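Oligopeptide ABC transporter, periplasmic oligopeptide-binding protein, putative (Thermotoga maritima MSB8, PDB 5IPW) probably binds oligopeptides in the periplasm and hands them to an ABC transporter for uptake. Local coordinates at residues Y430-F441 / Y460-V468. Numbering follows the deposited sequence.
Sequences YRLLPDGRPLRF and YWKQIGVWV
Arg431 N gives a nearly straight bond of 3.0 Å to Gly465 O, in the carbonyl plane and on a lone pair, in the turn that ends helix 448-462. Its side-chain NE reaches the preceding carbonyl, Ile464 O, also at 3.0 Å but less straight (137°). The bend of the arginine chain at chi3 (80°) brings NE to this oxygen, which lies tilted out of the guanidinium plane, and NH1 forms a salt bridge with Asp418. Gly465 suits the turn because its positive phi makes it the C-prime residue of a Schellman motif.

Further on, Trp467 N donates to Leu439 O and Phe441 N to Trp467 O, the alternation of parallel strands. The indole of Trp467 is sandwiched: the Tyr430 ring lies almost parallel over one face, an offset stack with its centroid 4.3 Å from that of the five-membered ring. Over the opposite face the extended Arg440 chain lays CD and then its guanidinium on the six-membered ring, the guanidinium inclined 31° in a cation-pi contact. Trp467 NE1 donates to Glu469 OE2. An alanine in place of Trp467 would probably cost Arg440 its cation-pi partner, Tyr430 its stack and Glu469 a donor, with CB alone left over the tyrosine ring.

On the other side of the sheet, Val468 CG1 sits over the Phe441 ring, 3.8 Å from its centroid, and Val466 CG1 meets Phe441 CE1 at 3.6 Å. Branched aliphatic and aromatic groups suit this buried, apolar side. Strand 440-445, helix 448-462 and strand 467-472 thus form a parallel beta-alpha-beta crossover, characteristic of the alpha/beta lobes of periplasmic binding proteins.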
ATOM      1  N   TYR A 430     -34.790 -20.283  18.321  1.00 77.65           N
ATOM      2  CA  TYR A 430     -33.336 -20.397  18.276  1.00 73.50           C
ATOM      3  C   TYR A 430     -32.978 -21.818  18.653  1.00 68.36           C
ATOM      4  O   TYR A 430     -33.812 -22.546  19.183  1.00 69.37           O
ATOM      5  CB  TYR A 430     -32.677 -19.418  19.247  1.00 72.38           C
ATOM      6  CG  TYR A 430     -32.961 -17.962  18.948  1.00 73.40           C
ATOM      7  CD1 TYR A 430     -32.436 -17.346  17.812  1.00 74.70           C
ATOM      8  CD2 TYR A 430     -33.746 -17.192  19.805  1.00 74.22           C
ATOM      9  CE1 TYR A 430     -32.691 -16.008  17.537  1.00 73.75           C
ATOM     10  CE2 TYR A 430     -34.004 -15.854  19.539  1.00 75.17           C
ATOM     11  CZ  TYR A 430     -33.476 -15.267  18.404  1.00 73.30           C
ATOM     12  OH  TYR A 430     -33.733 -13.942  18.146  1.00 72.79           O
ATOM     13  N   ARG A 431     -31.745 -22.220  18.385  1.00 66.84           N
ATOM     14  CA  ARG A 431     -31.297 -23.544  18.805  1.00 71.38           C
ATOM     15  C   ARG A 431     -30.529 -23.466  20.130  1.00 70.27           C
ATOM     16  O   ARG A 431     -30.535 -22.415  20.784  1.00 65.46           O
ATOM     17  CB  ARG A 431     -30.548 -24.283  17.683  1.00 76.48           C
ATOM     18  CG  ARG A 431     -29.412 -23.558  16.997  1.00 82.09           C
ATOM     19  CD  ARG A 431     -28.893 -24.423  15.854  1.00 85.89           C
ATOM     20  NE  ARG A 431     -29.730 -24.346  14.650  1.00 87.59           N
ATOM     21  CZ  ARG A 431     -29.905 -25.331  13.762  1.00 89.16           C
ATOM     22  NH1 ARG A 431     -29.326 -26.523  13.916  1.00 89.09           N
ATOM     23  NH2 ARG A 431     -30.681 -25.127  12.703  1.00 86.10           N
ATOM     24  N   LEU A 432     -29.920 -24.577  20.547  1.00 68.62           N
ATOM     25  CA  LEU A 432     -29.393 -24.705  21.902  1.00 70.09           C
ATOM     26  C   LEU A 432     -28.011 -25.348  21.938  1.00 69.88           C
ATOM     27  O   LEU A 432     -27.676 -26.178  21.089  1.00 67.39           O
ATOM     28  CB  LEU A 432     -30.344 -25.553  22.757  1.00 72.01           C
ATOM     29  CG  LEU A 432     -31.822 -25.155  22.841  1.00 72.96           C
ATOM     30  CD1 LEU A 432     -32.607 -26.270  23.512  1.00 74.21           C
ATOM     31  CD2 LEU A 432     -32.032 -23.837  23.578  1.00 73.21           C
ATOM     32  N   LEU A 433     -27.230 -24.977  22.950  1.00 67.77           N
ATOM     33  CA  LEU A 433     -25.903 -25.548  23.160  1.00 69.58           C
ATOM     34  C   LEU A 433     -26.051 -26.922  23.825  1.00 69.18           C
ATOM     35  O   LEU A 433     -27.118 -27.232  24.353  1.00 71.25           O
ATOM     36  CB  LEU A 433     -25.058 -24.619  24.044  1.00 69.84           C
ATOM     37  CG  LEU A 433     -24.905 -23.156  23.617  1.00 69.74           C
ATOM     38  CD1 LEU A 433     -24.186 -22.363  24.696  1.00 70.14           C
ATOM     39  CD2 LEU A 433     -24.161 -23.045  22.296  1.00 69.79           C
ATOM     40  N   PRO A 434     -24.977 -27.739  23.829  1.00 67.75           N
ATOM     41  CA  PRO A 434     -25.002 -29.041  24.512  1.00 68.68           C
ATOM     42  C   PRO A 434     -25.436 -29.026  25.982  1.00 70.57           C
ATOM     43  O   PRO A 434     -25.788 -30.080  26.510  1.00 74.88           O
ATOM     44  CB  PRO A 434     -23.550 -29.517  24.419  1.00 67.42           C
ATOM     45  CG  PRO A 434     -23.036 -28.886  23.178  1.00 69.67           C
ATOM     46  CD  PRO A 434     -23.720 -27.546  23.082  1.00 69.42           C
ATOM     47  N   ASP A 435     -25.398 -27.868  26.643  1.00 67.23           N
ATOM     48  CA  ASP A 435     -25.861 -27.770  28.031  1.00 65.60           C
ATOM     49  C   ASP A 435     -27.273 -27.175  28.149  1.00 62.90           C
ATOM     50  O   ASP A 435     -27.710 -26.802  29.242  1.00 63.89           O
ATOM     51  CB  ASP A 435     -24.849 -26.997  28.901  1.00 65.64           C
ATOM     52  CG  ASP A 435     -24.675 -25.534  28.484  1.00 66.36           C
ATOM     53  OD1 ASP A 435     -25.498 -24.995  27.708  1.00 62.16           O
ATOM     54  OD2 ASP A 435     -23.697 -24.917  28.955  1.00 66.32           O
ATOM     55  N   GLY A 436     -27.988 -27.085  27.034  1.00 57.31           N
ATOM     56  CA  GLY A 436     -29.347 -26.568  27.058  1.00 55.10           C
ATOM     57  C   GLY A 436     -29.462 -25.056  27.077  1.00 55.79           C
ATOM     58  O   GLY A 436     -30.576 -24.521  27.086  1.00 51.31           O
ATOM     59  N   ARG A 437     -28.329 -24.350  27.073  1.00 58.81           N
ATOM     60  CA  ARG A 437     -28.367 -22.887  26.997  1.00 59.48           C
ATOM     61  C   ARG A 437     -28.826 -22.467  25.615  1.00 60.65           C
ATOM     62  O   ARG A 437     -28.481 -23.129  24.627  1.00 57.97           O
ATOM     63  CB  ARG A 437     -26.998 -22.255  27.256  1.00 60.14           C
ATOM     64  CG  ARG A 437     -26.804 -21.692  28.656  1.00 61.00           C
ATOM     65  CD  ARG A 437     -25.480 -20.947  28.740  1.00 59.86           C
ATOM     66  NE  ARG A 437     -24.340 -21.832  28.495  1.00 58.75           N
ATOM     67  CZ  ARG A 437     -23.094 -21.433  28.235  1.00 57.92           C
ATOM     68  NH1 ARG A 437     -22.137 -22.344  28.034  1.00 55.12           N
ATOM     69  NH2 ARG A 437     -22.790 -20.137  28.175  1.00 56.22           N
ATOM     70  N   PRO A 438     -29.585 -21.356  25.536  1.00 61.70           N
ATOM     71  CA  PRO A 438     -29.934 -20.818  24.226  1.00 63.10           C
ATOM     72  C   PRO A 438     -28.657 -20.463  23.482  1.00 67.63           C
ATOM     73  O   PRO A 438     -27.767 -19.843  24.066  1.00 69.20           O
ATOM     74  CB  PRO A 438     -30.738 -19.548  24.542  1.00 62.18           C
ATOM     75  CG  PRO A 438     -30.980 -19.548  26.009  1.00 61.18           C
ATOM     76  CD  PRO A 438     -29.968 -20.451  26.632  1.00 61.73           C
ATOM     77  N   LEU A 439     -28.554 -20.873  22.222  1.00 71.70           N
ATOM     78  CA  LEU A 439     -27.374 -20.555  21.423  1.00 73.50           C
ATOM     79  C   LEU A 439     -27.356 -19.056  21.122  1.00 71.58           C
ATOM     80  O   LEU A 439     -28.080 -18.565  20.249  1.00 71.94           O
ATOM     81  CB  LEU A 439     -27.336 -21.383  20.144  1.00 73.64           C
ATOM     82  CG  LEU A 439     -26.082 -21.152  19.310  1.00 73.61           C
ATOM     83  CD1 LEU A 439     -25.509 -22.465  18.815  1.00 74.42           C
ATOM     84  CD2 LEU A 439     -26.396 -20.236  18.148  1.00 74.90           C
ATOM     85  N   ARG A 440     -26.522 -18.345  21.876  1.00 67.99           N
ATOM     86  CA  ARG A 440     -26.499 -16.897  21.870  1.00 66.75           C
ATOM     87  C   ARG A 440     -25.088 -16.394  22.130  1.00 66.15           C
ATOM     88  O   ARG A 440     -24.330 -17.000  22.891  1.00 63.14           O
ATOM     89  CB  ARG A 440     -27.452 -16.351  22.937  1.00 66.15           C
ATOM     90  CG  ARG A 440     -27.395 -14.839  23.135  1.00 67.21           C
ATOM     91  CD  ARG A 440     -28.400 -14.371  24.174  1.00 68.45           C
ATOM     92  NE  ARG A 440     -28.380 -12.918  24.344  1.00 72.60           N
ATOM     93  CZ  ARG A 440     -29.314 -12.201  24.973  1.00 75.25           C
ATOM     94  NH1 ARG A 440     -30.384 -12.779  25.518  1.00 76.03           N
ATOM     95  NH2 ARG A 440     -29.178 -10.883  25.053  1.00 74.63           N
ATOM     96  N   PHE A 441     -24.743 -15.286  21.482  1.00 66.54           N
ATOM     97  CA  PHE A 441     -23.525 -14.557  21.803  1.00 65.44           C
ATOM     98  C   PHE A 441     -23.640 -13.125  21.334  1.00 63.17           C
ATOM     99  O   PHE A 441     -24.550 -12.781  20.584  1.00 65.48           O
ATOM    100  CB  PHE A 441     -22.286 -15.231  21.212  1.00 66.19           C
ATOM    101  CG  PHE A 441     -22.323 -15.383  19.721  1.00 70.46           C
ATOM    102  CD1 PHE A 441     -22.976 -16.461  19.137  1.00 72.44           C
ATOM    103  CD2 PHE A 441     -21.685 -14.465  18.898  1.00 71.83           C
ATOM    104  CE1 PHE A 441     -23.001 -16.613  17.760  1.00 72.62           C
ATOM    105  CE2 PHE A 441     -21.707 -14.612  17.520  1.00 71.87           C
ATOM    106  CZ  PHE A 441     -22.367 -15.686  16.951  1.00 72.32           C
ATOM    107  N   TYR A 460     -30.334 -12.388   9.531  1.00 86.23           N
ATOM    108  CA  TYR A 460     -29.948 -13.516   8.674  1.00 91.23           C
ATOM    109  C   TYR A 460     -29.580 -14.735   9.508  1.00 87.36           C
ATOM    110  O   TYR A 460     -29.833 -15.871   9.102  1.00 84.80           O
ATOM    111  CB  TYR A 460     -28.791 -13.156   7.726  1.00 95.67           C
ATOM    112  CG  TYR A 460     -28.969 -11.875   6.927  1.00101.88           C
ATOM    113  CD1 TYR A 460     -30.237 -11.324   6.705  1.00105.54           C
ATOM    114  CD2 TYR A 460     -27.871 -11.222   6.380  1.00102.96           C
ATOM    115  CE1 TYR A 460     -30.398 -10.155   5.982  1.00104.86           C
ATOM    116  CE2 TYR A 460     -28.025 -10.056   5.647  1.00104.66           C
ATOM    117  CZ  TYR A 460     -29.290  -9.530   5.454  1.00106.67           C
ATOM    118  OH  TYR A 460     -29.458  -8.374   4.738  1.00106.19           O
ATOM    119  N   TRP A 461     -28.990 -14.485  10.674  1.00 89.01           N
ATOM    120  CA  TRP A 461     -28.566 -15.554  11.577  1.00 89.53           C
ATOM    121  C   TRP A 461     -29.708 -16.095  12.455  1.00 87.95           C
ATOM    122  O   TRP A 461     -29.662 -17.245  12.896  1.00 84.52           O
ATOM    123  CB  TRP A 461     -27.375 -15.091  12.431  1.00 89.37           C
ATOM    124  CG  TRP A 461     -26.051 -15.078  11.687  1.00 88.48           C
ATOM    125  CD1 TRP A 461     -25.808 -15.541  10.421  1.00 88.04           C
ATOM    126  CD2 TRP A 461     -24.788 -14.624  12.188  1.00 87.81           C
ATOM    127  NE1 TRP A 461     -24.483 -15.386  10.102  1.00 86.02           N
ATOM    128  CE2 TRP A 461     -23.834 -14.823  11.168  1.00 86.07           C
ATOM    129  CE3 TRP A 461     -24.371 -14.061  13.400  1.00 86.01           C
ATOM    130  CZ2 TRP A 461     -22.491 -14.483  11.323  1.00 84.13           C
ATOM    131  CZ3 TRP A 461     -23.033 -13.721  13.550  1.00 84.28           C
ATOM    132  CH2 TRP A 461     -22.112 -13.932  12.517  1.00 83.02           C
ATOM    133  N   LYS A 462     -30.729 -15.275  12.694  1.00 87.02           N
ATOM    134  CA  LYS A 462     -31.971 -15.741  13.319  1.00 86.99           C
ATOM    135  C   LYS A 462     -32.626 -16.852  12.494  1.00 85.19           C
ATOM    136  O   LYS A 462     -33.156 -17.814  13.046  1.00 88.04           O
ATOM    137  CB  LYS A 462     -32.946 -14.575  13.485  1.00 88.63           C
ATOM    138  CG  LYS A 462     -34.210 -14.897  14.273  1.00 89.81           C
ATOM    139  CD  LYS A 462     -35.203 -13.741  14.250  1.00 90.86           C
ATOM    140  CE  LYS A 462     -34.554 -12.412  14.610  1.00 92.92           C
ATOM    141  NZ  LYS A 462     -35.561 -11.350  14.877  1.00 95.17           N
ATOM    142  N   GLN A 463     -32.570 -16.721  11.171  1.00 83.01           N
ATOM    143  CA  GLN A 463     -33.105 -17.738  10.262  1.00 81.44           C
ATOM    144  C   GLN A 463     -32.396 -19.092  10.367  1.00 76.70           C
ATOM    145  O   GLN A 463     -32.920 -20.095   9.887  1.00 76.46           O
ATOM    146  CB  GLN A 463     -33.069 -17.238   8.807  1.00 83.41           C
ATOM    147  CG  GLN A 463     -34.387 -16.671   8.293  1.00 85.63           C
ATOM    148  CD  GLN A 463     -35.002 -15.630   9.214  1.00 86.02           C
ATOM    149  OE1 GLN A 463     -34.480 -14.526   9.359  1.00 85.88           O
ATOM    150  NE2 GLN A 463     -36.128 -15.973   9.830  1.00 85.81           N
ATOM    151  N   ILE A 464     -31.211 -19.127  10.972  1.00 73.07           N
ATOM    152  CA  ILE A 464     -30.559 -20.405  11.283  1.00 75.46           C
ATOM    153  C   ILE A 464     -30.570 -20.716  12.785  1.00 72.49           C
ATOM    154  O   ILE A 464     -29.920 -21.663  13.244  1.00 72.07           O
ATOM    155  CB  ILE A 464     -29.127 -20.506  10.697  1.00 78.91           C
ATOM    156  CG1 ILE A 464     -28.181 -19.471  11.321  1.00 79.63           C
ATOM    157  CG2 ILE A 464     -29.173 -20.332   9.186  1.00 80.14           C
ATOM    158  CD1 ILE A 464     -26.729 -19.639  10.919  1.00 79.93           C
ATOM    159  N   GLY A 465     -31.334 -19.927  13.536  1.00 70.37           N
ATOM    160  CA  GLY A 465     -31.497 -20.128  14.974  1.00 73.68           C
ATOM    161  C   GLY A 465     -30.344 -19.646  15.838  1.00 72.96           C
ATOM    162  O   GLY A 465     -30.266 -19.995  17.014  1.00 74.61           O
ATOM    163  N   VAL A 466     -29.453 -18.839  15.265  1.00 71.18           N
ATOM    164  CA  VAL A 466     -28.325 -18.307  16.005  1.00 66.27           C
ATOM    165  C   VAL A 466     -28.679 -16.917  16.516  1.00 68.36           C
ATOM    166  O   VAL A 466     -28.908 -15.998  15.732  1.00 65.24           O
ATOM    167  CB  VAL A 466     -27.054 -18.258  15.146  1.00 64.67           C
ATOM    168  CG1 VAL A 466     -25.962 -17.468  15.852  1.00 66.59           C
ATOM    169  CG2 VAL A 466     -26.569 -19.670  14.821  1.00 62.95           C
ATOM    170  N   TRP A 467     -28.717 -16.781  17.839  1.00 68.51           N
ATOM    171  CA  TRP A 467     -29.127 -15.542  18.495  1.00 68.30           C
ATOM    172  C   TRP A 467     -27.917 -14.633  18.698  1.00 67.36           C
ATOM    173  O   TRP A 467     -26.942 -15.028  19.333  1.00 67.44           O
ATOM    174  CB  TRP A 467     -29.751 -15.864  19.857  1.00 67.84           C
ATOM    175  CG  TRP A 467     -30.449 -14.716  20.536  1.00 67.93           C
ATOM    176  CD1 TRP A 467     -30.453 -13.398  20.160  1.00 67.21           C
ATOM    177  CD2 TRP A 467     -31.221 -14.787  21.739  1.00 69.39           C
ATOM    178  NE1 TRP A 467     -31.195 -12.655  21.044  1.00 68.32           N
ATOM    179  CE2 TRP A 467     -31.676 -13.482  22.024  1.00 70.19           C
ATOM    180  CE3 TRP A 467     -31.582 -15.832  22.599  1.00 69.62           C
ATOM    181  CZ2 TRP A 467     -32.471 -13.192  23.136  1.00 71.80           C
ATOM    182  CZ3 TRP A 467     -32.372 -15.543  23.704  1.00 69.77           C
ATOM    183  CH2 TRP A 467     -32.807 -14.234  23.963  1.00 71.34           C
ATOM    184  N   VAL A 468     -27.977 -13.417  18.164  1.00 64.26           N
ATOM    185  CA  VAL A 468     -26.937 -12.437  18.437  1.00 62.96           C
ATOM    186  C   VAL A 468     -27.518 -11.091  18.825  1.00 63.78           C
ATOM    187  O   VAL A 468     -28.637 -10.748  18.439  1.00 63.23           O
ATOM    188  CB  VAL A 468     -25.972 -12.258  17.246  1.00 63.36           C
ATOM    189  CG1 VAL A 468     -25.246 -13.564  16.950  1.00 62.33           C
ATOM    190  CG2 VAL A 468     -26.705 -11.747  16.012  1.00 64.21           C
TER